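Periplasmic solute binding protein (Pectobacterium atrosepticum, PDB 4RY1) probably binds a sugar in the periplasm and hands it to an ABC-type importer, as other members of solute-binding protein family 1 do. Local coordinates at residues Q14-T19 against A318-N323; I188-Q193 against K407-R411. One frame throughout, in Å; residues are numbered along the deposited sequence.

Interaction 1: residues Q14-T19 against A318-N323; sequences QRHEAT and ALGLQN. With ACT (acetate ion), chain F.
Arg15 reaches across to the loop at Gln322, its NE donating to the backbone O of Gln322 at 3.0 Å with an N-H...O angle of 161°. That oxygen lies in the guanidinium plane, whereas NE sits above the carbonyl plane; NH2 adds a weak second bond to the same oxygen. NH2 also meets OXT of an acetate, probably from the crystallisation liquor, at the guanidinium edge, nearly straight at 176°, while NH1 bonds acetate O, which stands out of the plane. CG of Arg15 stands anti to the backbone N (chi1 178°), carrying the chain out from the helix before it bends at chi3.

The Gln322 side chain bends at chi2, bringing OE1 to 3.4 Å from Gln14 CB. One turn further along the helix, Ala18 CB packs 3.8 Å from Gln322 CG. Thr19 OG1 turns back to Arg15 O (2.8 Å), approaching it from the opposite face to Thr19 N.

In this family's periplasmic binding protein fold, helix 13-29, following the first strand of the mixed sheet, packs on the type II' turn (Leu319 to Gln322) leaving helix 313-319. Arg15 NH1 also bonds Trp10 O at the end of strand 3-10, and Met309 of helix 299-310 touches Thr19 and Leu319.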
loop_
_atom_site.group_PDB
_atom_site.type_symbol
_atom_site.label_atom_id
_atom_site.label_comp_id
_atom_site.label_asym_id
_atom_site.label_seq_id
_atom_site.Cartn_x
_atom_site.Cartn_y
_atom_site.Cartn_z
ATOM N N GLN A 14 -15.039 10.149 -2.288
ATOM C CA GLN A 14 -14.257 11.256 -2.890
ATOM C C GLN A 14 -13.555 10.776 -4.147
ATOM O O GLN A 14 -13.564 11.453 -5.151
ATOM C CB GLN A 14 -13.287 11.883 -1.899
ATOM C CG GLN A 14 -14.006 12.536 -0.746
ATOM C CD GLN A 14 -14.510 13.919 -1.051
ATOM O OE1 GLN A 14 -14.328 14.449 -2.161
ATOM N NE2 GLN A 14 -15.133 14.534 -0.056
ATOM N N ARG A 15 -12.962 9.591 -4.102
ATOM C CA ARG A 15 -12.372 9.019 -5.300
ATOM C C ARG A 15 -13.450 8.740 -6.347
ATOM O O ARG A 15 -13.221 8.950 -7.542
ATOM C CB ARG A 15 -11.548 7.750 -4.971
ATOM C CG ARG A 15 -10.955 7.101 -6.219
ATOM C CD ARG A 15 -10.169 5.851 -5.918
ATOM N NE ARG A 15 -8.997 6.081 -5.092
ATOM C CZ ARG A 15 -8.420 5.175 -4.311
ATOM N NH1 ARG A 15 -8.900 3.942 -4.237
ATOM N NH2 ARG A 15 -7.328 5.485 -3.621
ATOM N N HIS A 16 -14.610 8.252 -5.916
ATOM C CA HIS A 16 -15.670 7.963 -6.884
ATOM C C HIS A 16 -16.097 9.210 -7.648
ATOM O O HIS A 16 -16.215 9.189 -8.877
ATOM C CB HIS A 16 -16.897 7.333 -6.226
ATOM C CG HIS A 16 -16.656 6.002 -5.616
ATOM N ND1 HIS A 16 -15.682 5.132 -6.043
ATOM C CD2 HIS A 16 -17.280 5.400 -4.584
ATOM C CE1 HIS A 16 -15.717 4.044 -5.306
ATOM N NE2 HIS A 16 -16.683 4.180 -4.415
ATOM N N GLU A 17 -16.332 10.300 -6.919
ATOM C CA GLU A 17 -16.749 11.545 -7.581
ATOM C C GLU A 17 -15.701 12.009 -8.598
ATOM O O GLU A 17 -16.009 12.403 -9.717
ATOM C CB GLU A 17 -17.020 12.652 -6.564
ATOM C CG GLU A 17 -17.503 13.944 -7.228
ATOM C CD GLU A 17 -17.481 15.139 -6.297
ATOM O OE1 GLU A 17 -17.545 14.982 -5.055
ATOM O OE2 GLU A 17 -17.365 16.274 -6.805
ATOM N N ALA A 18 -14.455 11.975 -8.179
ATOM C CA ALA A 18 -13.382 12.502 -9.002
ATOM C C ALA A 18 -13.204 11.643 -10.241
ATOM O O ALA A 18 -12.900 12.137 -11.325
ATOM C CB ALA A 18 -12.108 12.553 -8.190
ATOM N N THR A 19 -13.347 10.310 -10.069
ATOM C CA THR A 19 -13.205 9.406 -11.222
ATOM C C THR A 19 -14.361 9.613 -12.225
ATOM O O THR A 19 -14.170 9.661 -13.452
ATOM C CB THR A 19 -13.119 7.958 -10.763
ATOM O OG1 THR A 19 -12.062 7.836 -9.810
ATOM C CG2 THR A 19 -12.850 7.031 -11.927
ATOM N N ALA A 318 -9.268 16.602 -12.793
ATOM C CA ALA A 318 -10.451 15.958 -12.228
ATOM C C ALA A 318 -10.085 15.004 -11.097
ATOM O O ALA A 318 -10.732 14.975 -10.063
ATOM C CB ALA A 318 -11.226 15.226 -13.320
ATOM N N LEU A 319 -9.059 14.201 -11.330
ATOM C CA LEU A 319 -8.654 13.188 -10.354
ATOM C C LEU A 319 -7.868 13.753 -9.181
ATOM O O LEU A 319 -7.874 13.188 -8.101
ATOM C CB LEU A 319 -7.851 12.075 -11.020
ATOM C CG LEU A 319 -8.715 11.134 -11.847
ATOM C CD1 LEU A 319 -7.900 10.182 -12.703
ATOM C CD2 LEU A 319 -9.606 10.316 -10.924
ATOM N N GLY A 320 -7.170 14.854 -9.412
ATOM C CA GLY A 320 -6.323 15.446 -8.375
ATOM C C GLY A 320 -5.463 14.404 -7.712
ATOM O O GLY A 320 -4.781 13.614 -8.383
ATOM N N LEU A 321 -5.452 14.426 -6.386
ATOM C CA LEU A 321 -4.633 13.505 -5.591
ATOM C C LEU A 321 -5.425 12.301 -5.058
ATOM O O LEU A 321 -4.941 11.591 -4.181
ATOM C CB LEU A 321 -3.981 14.243 -4.416
ATOM C CG LEU A 321 -2.963 15.294 -4.873
ATOM C CD1 LEU A 321 -2.487 16.113 -3.681
ATOM C CD2 LEU A 321 -1.747 14.647 -5.524
ATOM N N GLN A 322 -6.584 12.026 -5.638
ATOM C CA GLN A 322 -7.441 10.954 -5.135
ATOM C C GLN A 322 -6.892 9.537 -5.332
ATOM O O GLN A 322 -7.369 8.615 -4.670
ATOM C CB GLN A 322 -8.817 11.064 -5.776
ATOM C CG GLN A 322 -9.579 12.306 -5.347
ATOM C CD GLN A 322 -9.841 12.336 -3.866
ATOM O OE1 GLN A 322 -10.206 11.343 -3.278
ATOM N NE2 GLN A 322 -9.628 13.501 -3.260
ATOM N N ASN A 323 -5.910 9.388 -6.219
ATOM C CA ASN A 323 -5.204 8.127 -6.406
ATOM C C ASN A 323 -3.724 8.237 -6.013
ATOM O O ASN A 323 -2.903 7.433 -6.444
ATOM C CB ASN A 323 -5.268 7.673 -7.865
ATOM C CG ASN A 323 -6.660 7.522 -8.400
ATOM O OD1 ASN A 323 -6.974 7.957 -9.551
ATOM N ND2 ASN A 323 -7.479 6.868 -7.648
HETATM C C ACT F . -7.082 2.989 -1.099
HETATM O O ACT F . -8.143 2.566 -1.616
HETATM O OXT ACT F . -6.174 3.402 -1.839
HETATM C CH3 ACT F . -6.867 3.019 0.397
#

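Interaction 2: residues I188-Q193 against K407-R411; sequences IDEKKQ and KRAIR
Gln193 lays its side chain alongside Ile410, the two running past each other in opposite directions, with Gln193 CG 3.8 Å from Ile410 CG2. Beyond CG the glutamine is fully extended (chi2 180°), which carries the amide past the isoleucine side chain to its backbone: Gln193 CD comes to 3.2 Å from Ile410 O. Neither amide atom bonds that oxygen, since OE1 is itself an acceptor and NE2 is badly angled. The bond that crosses the contact comes instead from Lys407, whose NZ donates to Gln193 OE1 at 2.9 Å from well above the amide plane, 55° out of it. Lys407 meets Gln193 at about a right angle, bending at chi2 so that its CE also rests 3.5 Å from Gln193 CB. The lysine thus uses both its methylenes and its ammonium on one partner.

Strands 188-189 and 194-195 form a small antiparallel sheet, and residues 190-193 make the connection that meets the end of the C-terminal helix 391-409. Ile410, the first residue to leave helical geometry, points its side chain into this connection. Its CG2 packs 3.5 Å from Glu190 O, and CD1 reaches on to Ile188 CG2 at 4.1 Å, where the two isoleucines cross at a slant.

Within the connection, Asp189 OD1 accepts from Lys192 N (3.1 Å) in an Asx motif, and Asp189 OD2 pairs with Lys192 NZ in a salt bridge, though the lysine is poorly ordered. Gln193 has positive phi, in the left-handed helical region, at the point where the chain turns into strand 194-195. The Glu190 carboxylate is held by a hydrogen bond between OE2 and Ser365 OG and a salt bridge from OE1 to Arg74 of helix 69-74, and the Arg411 side chain touches Asn75.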
loop_
_atom_site.group_PDB
_atom_site.type_symbol
_atom_site.label_atom_id
_atom_site.label_comp_id
_atom_site.label_asym_id
_atom_site.label_seq_id
_atom_site.Cartn_x
_atom_site.Cartn_y
_atom_site.Cartn_z
ATOM N N ILE A 188 11.522 -12.693 0.878
ATOM C CA ILE A 188 11.124 -13.725 -0.117
ATOM C C ILE A 188 12.301 -14.074 -1.042
ATOM O O ILE A 188 12.992 -13.181 -1.528
ATOM C CB ILE A 188 9.948 -13.256 -1.016
ATOM C CG1 ILE A 188 8.794 -12.678 -0.184
ATOM C CG2 ILE A 188 9.490 -14.369 -1.962
ATOM C CD1 ILE A 188 8.110 -13.699 0.695
ATOM N N ASP A 189 12.494 -15.370 -1.267
ATOM C CA ASP A 189 13.382 -15.894 -2.322
ATOM C C ASP A 189 12.502 -16.479 -3.416
ATOM O O ASP A 189 12.066 -17.620 -3.307
ATOM C CB ASP A 189 14.351 -16.975 -1.785
ATOM C CG ASP A 189 15.414 -17.359 -2.800
ATOM O OD1 ASP A 189 15.134 -17.291 -4.016
ATOM O OD2 ASP A 189 16.525 -17.745 -2.395
ATOM N N GLU A 190 12.227 -15.699 -4.461
ATOM C CA GLU A 190 11.317 -16.166 -5.510
ATOM C C GLU A 190 11.855 -17.370 -6.296
ATOM O O GLU A 190 11.097 -18.276 -6.648
ATOM C CB GLU A 190 10.929 -15.039 -6.452
ATOM C CG GLU A 190 10.133 -13.959 -5.729
ATOM C CD GLU A 190 9.623 -12.866 -6.646
ATOM O OE1 GLU A 190 9.526 -13.109 -7.872
ATOM O OE2 GLU A 190 9.306 -11.766 -6.129
ATOM N N LYS A 191 13.158 -17.387 -6.532
ATOM C CA LYS A 191 13.818 -18.524 -7.209
ATOM C C LYS A 191 13.605 -19.855 -6.464
ATOM O O LYS A 191 13.298 -20.901 -7.061
ATOM C CB LYS A 191 15.324 -18.262 -7.340
ATOM C CG LYS A 191 15.684 -17.106 -8.260
ATOM C CD LYS A 191 16.983 -16.432 -7.823
ATOM C CE LYS A 191 17.635 -15.613 -8.933
ATOM N NZ LYS A 191 18.744 -16.326 -9.627
ATOM N N LYS A 192 13.777 -19.798 -5.145
ATOM C CA LYS A 192 13.607 -20.984 -4.284
ATOM C C LYS A 192 12.151 -21.258 -3.894
ATOM O O LYS A 192 11.853 -22.281 -3.273
ATOM C CB LYS A 192 14.448 -20.862 -3.015
ATOM C CG LYS A 192 15.953 -20.795 -3.227
ATOM C CD LYS A 192 16.660 -21.120 -1.913
ATOM C CE LYS A 192 18.088 -20.596 -1.785
ATOM N NZ LYS A 192 18.787 -20.238 -3.047
ATOM N N GLN A 193 11.259 -20.325 -4.247
ATOM C CA GLN A 193 9.822 -20.376 -3.910
ATOM C C GLN A 193 9.638 -20.531 -2.417
ATOM O O GLN A 193 8.844 -21.347 -1.950
ATOM C CB GLN A 193 9.134 -21.496 -4.672
ATOM C CG GLN A 193 9.355 -21.294 -6.152
ATOM C CD GLN A 193 8.743 -22.320 -7.065
ATOM O OE1 GLN A 193 8.165 -23.324 -6.640
ATOM N NE2 GLN A 193 8.881 -22.071 -8.362
ATOM N N LYS A 407 5.162 -22.216 -2.306
ATOM C CA LYS A 407 5.344 -23.226 -3.352
ATOM C C LYS A 407 4.125 -23.329 -4.269
ATOM O O LYS A 407 4.233 -23.671 -5.439
ATOM C CB LYS A 407 5.690 -24.566 -2.723
ATOM C CG LYS A 407 7.187 -24.675 -2.508
ATOM C CD LYS A 407 7.838 -25.210 -3.775
ATOM C CE LYS A 407 9.324 -24.917 -3.883
ATOM N NZ LYS A 407 9.819 -25.235 -5.256
ATOM N N ARG A 408 2.967 -23.006 -3.715
ATOM C CA ARG A 408 1.732 -22.899 -4.485
ATOM C C ARG A 408 1.654 -21.601 -5.283
ATOM O O ARG A 408 1.281 -21.596 -6.457
ATOM C CB ARG A 408 0.512 -23.030 -3.566
ATOM C CG ARG A 408 -0.097 -24.421 -3.566
ATOM C CD ARG A 408 -1.416 -24.476 -2.818
ATOM N NE ARG A 408 -1.302 -24.096 -1.409
ATOM C CZ ARG A 408 -1.760 -22.960 -0.885
ATOM N NH1 ARG A 408 -2.355 -22.052 -1.653
ATOM N NH2 ARG A 408 -1.600 -22.718 0.413
ATOM N N ALA A 409 2.002 -20.503 -4.621
ATOM C CA ALA A 409 1.811 -19.154 -5.171
ATOM C C ALA A 409 2.856 -18.755 -6.212
ATOM O O ALA A 409 2.557 -18.066 -7.186
ATOM C CB ALA A 409 1.814 -18.134 -4.040
ATOM N N ILE A 410 4.092 -19.159 -5.973
ATOM C CA ILE A 410 5.208 -18.782 -6.847
ATOM C C ILE A 410 5.572 -19.880 -7.824
ATOM O O ILE A 410 5.819 -21.024 -7.421
ATOM C CB ILE A 410 6.491 -18.523 -6.054
ATOM C CG1 ILE A 410 6.218 -17.538 -4.924
ATOM C CG2 ILE A 410 7.608 -18.077 -7.002
ATOM C CD1 ILE A 410 7.431 -17.145 -4.115
ATOM N N ARG A 411 5.671 -19.530 -9.099
ATOM C CA ARG A 411 6.026 -20.531 -10.108
ATOM C C ARG A 411 6.904 -20.012 -11.222
ATOM O O ARG A 411 7.771 -20.741 -11.704
ATOM C CB ARG A 411 4.760 -21.111 -10.674
ATOM C CG ARG A 411 3.896 -21.651 -9.558
ATOM C CD ARG A 411 2.456 -21.315 -9.762
ATOM N NE ARG A 411 1.684 -22.539 -9.685
ATOM C CZ ARG A 411 0.554 -22.737 -10.348
ATOM N NH1 ARG A 411 0.060 -21.779 -11.122
ATOM N NH2 ARG A 411 -0.084 -23.895 -10.235
ATOM O OXT ARG A 411 6.771 -18.870 -11.662
#

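Overall arrangement
Interactions 1 and 2 lie on opposite sides of the chain's centre, about 36 Å apart between centres and about 23 Å between nearest atoms, and share no helix or strand. Both are partly buried and both involve the chain just as it leaves a helix, 313-319 in one and 391-409 in the other. Interaction 1 has more of its touching residues buried: there the loop is held against helix 13-29 by a guanidinium on a backbone carbonyl, over alanine, leucine and glutamine side chains. Interaction 2 is more peripheral, joining the C-terminus to a two-stranded sheet through a pair of buried isoleucines and an exposed lysine bonded to a side-chain amide. Along the sequence their segments alternate.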